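Polyketide synthase PksR (Bacillus subtilis, PDB 4U3V) takes part in making the antibiotic polyketide bacillaene, this piece being its enoyl-isomerase domain, a double hotdog related to polyketide synthase dehydratases. Local coordinates at residues N256-I268 with S272-K284. Numbering follows the deposited sequence.
Sequences NTGDMLLFDVDVI and SETVLHYSGYSLK
Asp264 reaches across to Gly280 where the antiparallel hairpin of strands 260-268 and 274-283 bulges. Asp264 CB is 4.0 Å from Tyr278 O, and the side chain turns there with CG anti to the carbonyl carbon (chi1 -73°); CG then passes Ser279, and Asp264 OD1 accepts from Gly280 N at 3.1 Å, met nearly along the C-O axis. Gly280 and Tyr281 both face Phe263, a G1 bulge, and glycine suits its first position because phi there is positive (61°). The carboxylate gives the Gly280 amide a side-chain acceptor, and Tyr281 N bonds to Phe263 O at 2.9 Å.

Further along, Asp266 OD1 lies 3.3 Å from His277 CD2, with carboxylate and imidazole planes 68° apart. It also accepts from a water that bonds to Tyr278 O, and forms a salt bridge with Lys138. On the opposite face Val265, beta-branched as suits an extended strand, sets its CB 3.7 Å from Tyr278 CD2, and Val267 CG2 meets the edge of that ring. Helix 205-219, the hotdog's central helix, covers this side: Tyr278 OH bonds to Thr208 OG1, Tyr281 OH to Thr208 O. Carboxylates thus serve bulge and Lys138, while valines and tyrosine rings pack helixward, their hydroxyls satisfied.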
loop_
_atom_site.group_PDB
_atom_site.type_symbol
_atom_site.label_atom_id
_atom_site.label_comp_id
_atom_site.label_asym_id
_atom_site.label_seq_id
_atom_site.Cartn_x
_atom_site.Cartn_y
_atom_site.Cartn_z
ATOM N N ASN A 256 -10.850 -12.284 -10.566
ATOM C CA ASN A 256 -10.366 -11.800 -11.846
ATOM C C ASN A 256 -11.671 -11.736 -12.609
ATOM O O ASN A 256 -12.198 -12.785 -13.018
ATOM C CB ASN A 256 -9.441 -12.842 -12.477
ATOM C CG ASN A 256 -8.988 -12.449 -13.859
ATOM O OD1 ASN A 256 -9.099 -11.286 -14.253
ATOM N ND2 ASN A 256 -8.688 -13.449 -14.674
ATOM N N THR A 257 -12.175 -10.523 -12.757
ATOM C CA THR A 257 -13.376 -10.237 -13.589
ATOM C C THR A 257 -13.336 -8.752 -13.991
ATOM O O THR A 257 -12.831 -7.903 -13.253
ATOM C CB THR A 257 -14.714 -10.480 -12.847
ATOM O OG1 THR A 257 -14.762 -9.673 -11.651
ATOM C CG2 THR A 257 -14.878 -11.950 -12.484
ATOM N N GLY A 258 -13.925 -8.396 -15.130
ATOM C CA GLY A 258 -14.071 -6.967 -15.426
ATOM C C GLY A 258 -12.735 -6.257 -15.644
ATOM O O GLY A 258 -12.631 -5.042 -15.408
ATOM N N ASP A 259 -11.722 -7.024 -16.048
ATOM C CA ASP A 259 -10.338 -6.517 -16.148
ATOM C C ASP A 259 -9.809 -5.938 -14.837
ATOM O O ASP A 259 -8.939 -5.055 -14.834
ATOM C CB ASP A 259 -10.223 -5.481 -17.270
ATOM C CG ASP A 259 -10.287 -6.109 -18.646
ATOM O OD1 ASP A 259 -9.412 -6.945 -18.963
ATOM O OD2 ASP A 259 -11.207 -5.757 -19.414
ATOM N N MET A 260 -10.378 -6.393 -13.725
ATOM C CA MET A 260 -9.853 -6.047 -12.400
ATOM C C MET A 260 -9.305 -7.334 -11.768
ATOM O O MET A 260 -9.976 -8.367 -11.747
ATOM C CB MET A 260 -10.958 -5.499 -11.513
ATOM C CG MET A 260 -11.654 -4.250 -12.077
ATOM S SD MET A 260 -10.506 -2.854 -12.120
ATOM C CE MET A 260 -9.912 -2.889 -10.436
ATOM N N LEU A 261 -8.150 -7.227 -11.142
ATOM C CA LEU A 261 -7.552 -8.381 -10.475
ATOM C C LEU A 261 -7.459 -7.997 -9.004
ATOM O O LEU A 261 -6.831 -6.995 -8.672
ATOM C CB LEU A 261 -6.118 -8.608 -10.997
ATOM C CG LEU A 261 -6.091 -9.054 -12.462
ATOM C CD1 LEU A 261 -4.719 -8.752 -13.073
ATOM C CD2 LEU A 261 -6.337 -10.538 -12.480
ATOM N N LEU A 262 -8.065 -8.791 -8.130
ATOM C CA LEU A 262 -8.077 -8.473 -6.689
ATOM C C LEU A 262 -7.351 -9.587 -5.933
ATOM O O LEU A 262 -7.479 -10.790 -6.253
ATOM C CB LEU A 262 -9.503 -8.375 -6.135
ATOM C CG LEU A 262 -10.155 -6.997 -6.341
ATOM C CD1 LEU A 262 -10.448 -6.711 -7.805
ATOM C CD2 LEU A 262 -11.412 -6.835 -5.489
ATOM N N PHE A 263 -6.601 -9.173 -4.919
ATOM C CA PHE A 263 -5.709 -10.056 -4.171
ATOM C C PHE A 263 -5.995 -9.900 -2.695
ATOM O O PHE A 263 -6.326 -8.815 -2.225
ATOM C CB PHE A 263 -4.218 -9.649 -4.431
ATOM C CG PHE A 263 -3.793 -9.834 -5.835
ATOM C CD1 PHE A 263 -3.219 -11.035 -6.230
ATOM C CD2 PHE A 263 -4.065 -8.853 -6.788
ATOM C CE1 PHE A 263 -2.858 -11.233 -7.559
ATOM C CE2 PHE A 263 -3.758 -9.077 -8.139
ATOM C CZ PHE A 263 -3.133 -10.252 -8.511
ATOM N N ASP A 264 -5.828 -10.978 -1.944
ATOM C CA ASP A 264 -5.673 -10.867 -0.494
ATOM C C ASP A 264 -4.203 -10.878 -0.097
ATOM O O ASP A 264 -3.375 -11.555 -0.711
ATOM C CB ASP A 264 -6.462 -11.981 0.243
ATOM C CG ASP A 264 -7.968 -11.747 0.223
ATOM O OD1 ASP A 264 -8.443 -10.706 -0.311
ATOM O OD2 ASP A 264 -8.711 -12.642 0.719
ATOM N N VAL A 265 -3.861 -10.113 0.945
ATOM C CA VAL A 265 -2.464 -9.990 1.328
ATOM C C VAL A 265 -2.367 -10.132 2.834
ATOM O O VAL A 265 -2.973 -9.340 3.565
ATOM C CB VAL A 265 -1.889 -8.595 0.981
ATOM C CG1 VAL A 265 -0.421 -8.544 1.389
ATOM C CG2 VAL A 265 -2.037 -8.301 -0.505
ATOM N N ASP A 266 -1.626 -11.143 3.287
ATOM C CA ASP A 266 -1.297 -11.258 4.737
ATOM C C ASP A 266 0.163 -10.917 4.987
ATOM O O ASP A 266 1.090 -11.443 4.373
ATOM C CB ASP A 266 -1.577 -12.679 5.258
ATOM C CG ASP A 266 -3.065 -12.998 5.387
ATOM O OD1 ASP A 266 -3.872 -12.109 5.721
ATOM O OD2 ASP A 266 -3.425 -14.187 5.236
ATOM N N VAL A 267 0.380 -10.014 5.946
ATOM C CA VAL A 267 1.730 -9.669 6.334
ATOM C C VAL A 267 2.053 -10.477 7.602
ATOM O O VAL A 267 1.233 -10.484 8.508
ATOM C CB VAL A 267 1.818 -8.181 6.741
ATOM C CG1 VAL A 267 3.259 -7.864 7.029
ATOM C CG2 VAL A 267 1.290 -7.296 5.588
ATOM N N ILE A 268 3.188 -11.162 7.585
ATOM C CA ILE A 268 3.538 -12.137 8.642
ATOM C C ILE A 268 4.895 -11.780 9.244
ATOM O O ILE A 268 5.814 -11.381 8.532
ATOM C CB ILE A 268 3.570 -13.560 8.046
ATOM C CG1 ILE A 268 2.300 -13.805 7.233
ATOM C CG2 ILE A 268 3.802 -14.625 9.125
ATOM C CD1 ILE A 268 2.536 -14.612 5.965
ATOM N N SER A 272 5.884 -16.388 12.655
ATOM C CA SER A 272 4.776 -17.195 12.137
ATOM C C SER A 272 3.352 -16.692 12.363
ATOM O O SER A 272 2.389 -17.450 12.222
ATOM C CB SER A 272 4.906 -18.622 12.678
ATOM O OG SER A 272 5.461 -19.484 11.704
ATOM N N GLU A 273 3.196 -15.419 12.714
ATOM C CA GLU A 273 1.859 -14.890 12.894
ATOM C C GLU A 273 1.650 -13.609 12.109
ATOM O O GLU A 273 2.604 -12.838 11.883
ATOM C CB GLU A 273 1.540 -14.650 14.357
ATOM C CG GLU A 273 2.568 -13.788 15.062
ATOM C CD GLU A 273 2.639 -14.067 16.552
ATOM O OE1 GLU A 273 1.739 -14.774 17.067
ATOM O OE2 GLU A 273 3.588 -13.573 17.204
ATOM N N THR A 274 0.403 -13.396 11.714
ATOM C CA THR A 274 0.054 -12.218 10.908
ATOM C C THR A 274 -0.122 -10.928 11.692
ATOM O O THR A 274 -0.614 -10.930 12.832
ATOM C CB THR A 274 -1.264 -12.369 10.142
ATOM O OG1 THR A 274 -2.373 -12.429 11.045
ATOM C CG2 THR A 274 -1.224 -13.577 9.194
ATOM N N VAL A 275 0.355 -9.830 11.108
ATOM C CA VAL A 275 0.388 -8.543 11.817
ATOM C C VAL A 275 -0.336 -7.417 11.070
ATOM O O VAL A 275 -0.570 -6.340 11.632
ATOM C CB VAL A 275 1.872 -8.160 12.040
ATOM C CG1 VAL A 275 2.574 -9.151 12.989
ATOM C CG2 VAL A 275 2.632 -8.108 10.733
ATOM N N LEU A 276 -0.842 -7.731 9.873
ATOM C CA LEU A 276 -1.588 -6.757 9.090
ATOM C C LEU A 276 -2.233 -7.541 7.937
ATOM O O LEU A 276 -1.592 -8.474 7.428
ATOM C CB LEU A 276 -0.583 -5.741 8.525
ATOM C CG LEU A 276 -1.027 -4.749 7.452
ATOM C CD1 LEU A 276 -2.121 -3.852 7.986
ATOM C CD2 LEU A 276 0.176 -3.889 7.015
ATOM N N HIS A 277 -3.506 -7.268 7.673
ATOM C CA HIS A 277 -4.285 -7.955 6.619
ATOM C C HIS A 277 -4.785 -6.939 5.635
ATOM O O HIS A 277 -5.419 -5.943 6.011
ATOM C CB HIS A 277 -5.505 -8.722 7.158
ATOM C CG HIS A 277 -5.205 -9.671 8.311
ATOM N ND1 HIS A 277 -6.078 -9.860 9.338
ATOM C CD2 HIS A 277 -4.093 -10.476 8.590
ATOM C CE1 HIS A 277 -5.522 -10.691 10.248
ATOM N NE2 HIS A 277 -4.341 -11.115 9.766
ATOM N N TYR A 278 -4.600 -7.227 4.347
ATOM C CA TYR A 278 -5.349 -6.517 3.298
ATOM C C TYR A 278 -6.266 -7.499 2.588
ATOM O O TYR A 278 -5.864 -8.617 2.316
ATOM C CB TYR A 278 -4.403 -6.003 2.199
ATOM C CG TYR A 278 -3.269 -5.110 2.665
ATOM C CD1 TYR A 278 -3.313 -3.724 2.439
ATOM C CD2 TYR A 278 -2.120 -5.645 3.207
ATOM C CE1 TYR A 278 -2.245 -2.915 2.771
ATOM C CE2 TYR A 278 -1.024 -4.843 3.516
ATOM C CZ TYR A 278 -1.100 -3.474 3.329
ATOM O OH TYR A 278 -0.002 -2.678 3.616
ATOM N N SER A 279 -7.432 -7.044 2.188
ATOM C CA SER A 279 -8.331 -7.880 1.414
ATOM C C SER A 279 -8.885 -7.086 0.229
ATOM O O SER A 279 -9.131 -5.867 0.319
ATOM C CB SER A 279 -9.419 -8.476 2.343
ATOM O OG SER A 279 -10.670 -7.874 2.112
ATOM N N GLY A 280 -8.977 -7.719 -0.945
ATOM C CA GLY A 280 -9.420 -6.996 -2.133
ATOM C C GLY A 280 -8.509 -5.834 -2.488
ATOM O O GLY A 280 -8.971 -4.730 -2.804
ATOM N N TYR A 281 -7.206 -6.108 -2.468
ATOM C CA TYR A 281 -6.219 -5.214 -3.047
ATOM C C TYR A 281 -6.370 -5.271 -4.566
ATOM O O TYR A 281 -6.132 -6.328 -5.199
ATOM C CB TYR A 281 -4.854 -5.731 -2.593
ATOM C CG TYR A 281 -3.690 -4.776 -2.731
ATOM C CD1 TYR A 281 -2.993 -4.349 -1.565
ATOM C CD2 TYR A 281 -3.196 -4.421 -3.973
ATOM C CE1 TYR A 281 -1.892 -3.501 -1.671
ATOM C CE2 TYR A 281 -2.097 -3.551 -4.074
ATOM C CZ TYR A 281 -1.444 -3.137 -2.920
ATOM O OH TYR A 281 -0.364 -2.270 -3.006
ATOM N N SER A 282 -6.741 -4.139 -5.174
ATOM C CA SER A 282 -7.274 -4.122 -6.553
ATOM C C SER A 282 -6.280 -3.523 -7.522
ATOM O O SER A 282 -5.790 -2.404 -7.284
ATOM C CB SER A 282 -8.537 -3.205 -6.584
ATOM O OG SER A 282 -9.583 -3.794 -5.831
ATOM N N LEU A 283 -6.056 -4.225 -8.643
ATOM C CA LEU A 283 -5.322 -3.721 -9.788
ATOM C C LEU A 283 -6.249 -3.706 -11.000
ATOM O O LEU A 283 -6.962 -4.670 -11.283
ATOM C CB LEU A 283 -4.095 -4.589 -10.094
ATOM C CG LEU A 283 -2.812 -4.307 -9.299
ATOM C CD1 LEU A 283 -3.018 -4.599 -7.826
ATOM C CD2 LEU A 283 -1.675 -5.142 -9.856
ATOM N N LYS A 284 -6.158 -2.637 -11.772
ATOM C CA LYS A 284 -6.815 -2.559 -13.070
ATOM C C LYS A 284 -5.874 -2.994 -14.189
ATOM O O LYS A 284 -4.729 -2.519 -14.254
ATOM C CB LYS A 284 -7.272 -1.112 -13.304
ATOM C CG LYS A 284 -7.944 -0.884 -14.644
ATOM C CD LYS A 284 -8.449 0.546 -14.762
ATOM C CE LYS A 284 -8.859 0.883 -16.191
ATOM N NZ LYS A 284 -10.239 0.425 -16.516
HETATM O O HOH W 1 -6.292 -10.870 4.278
#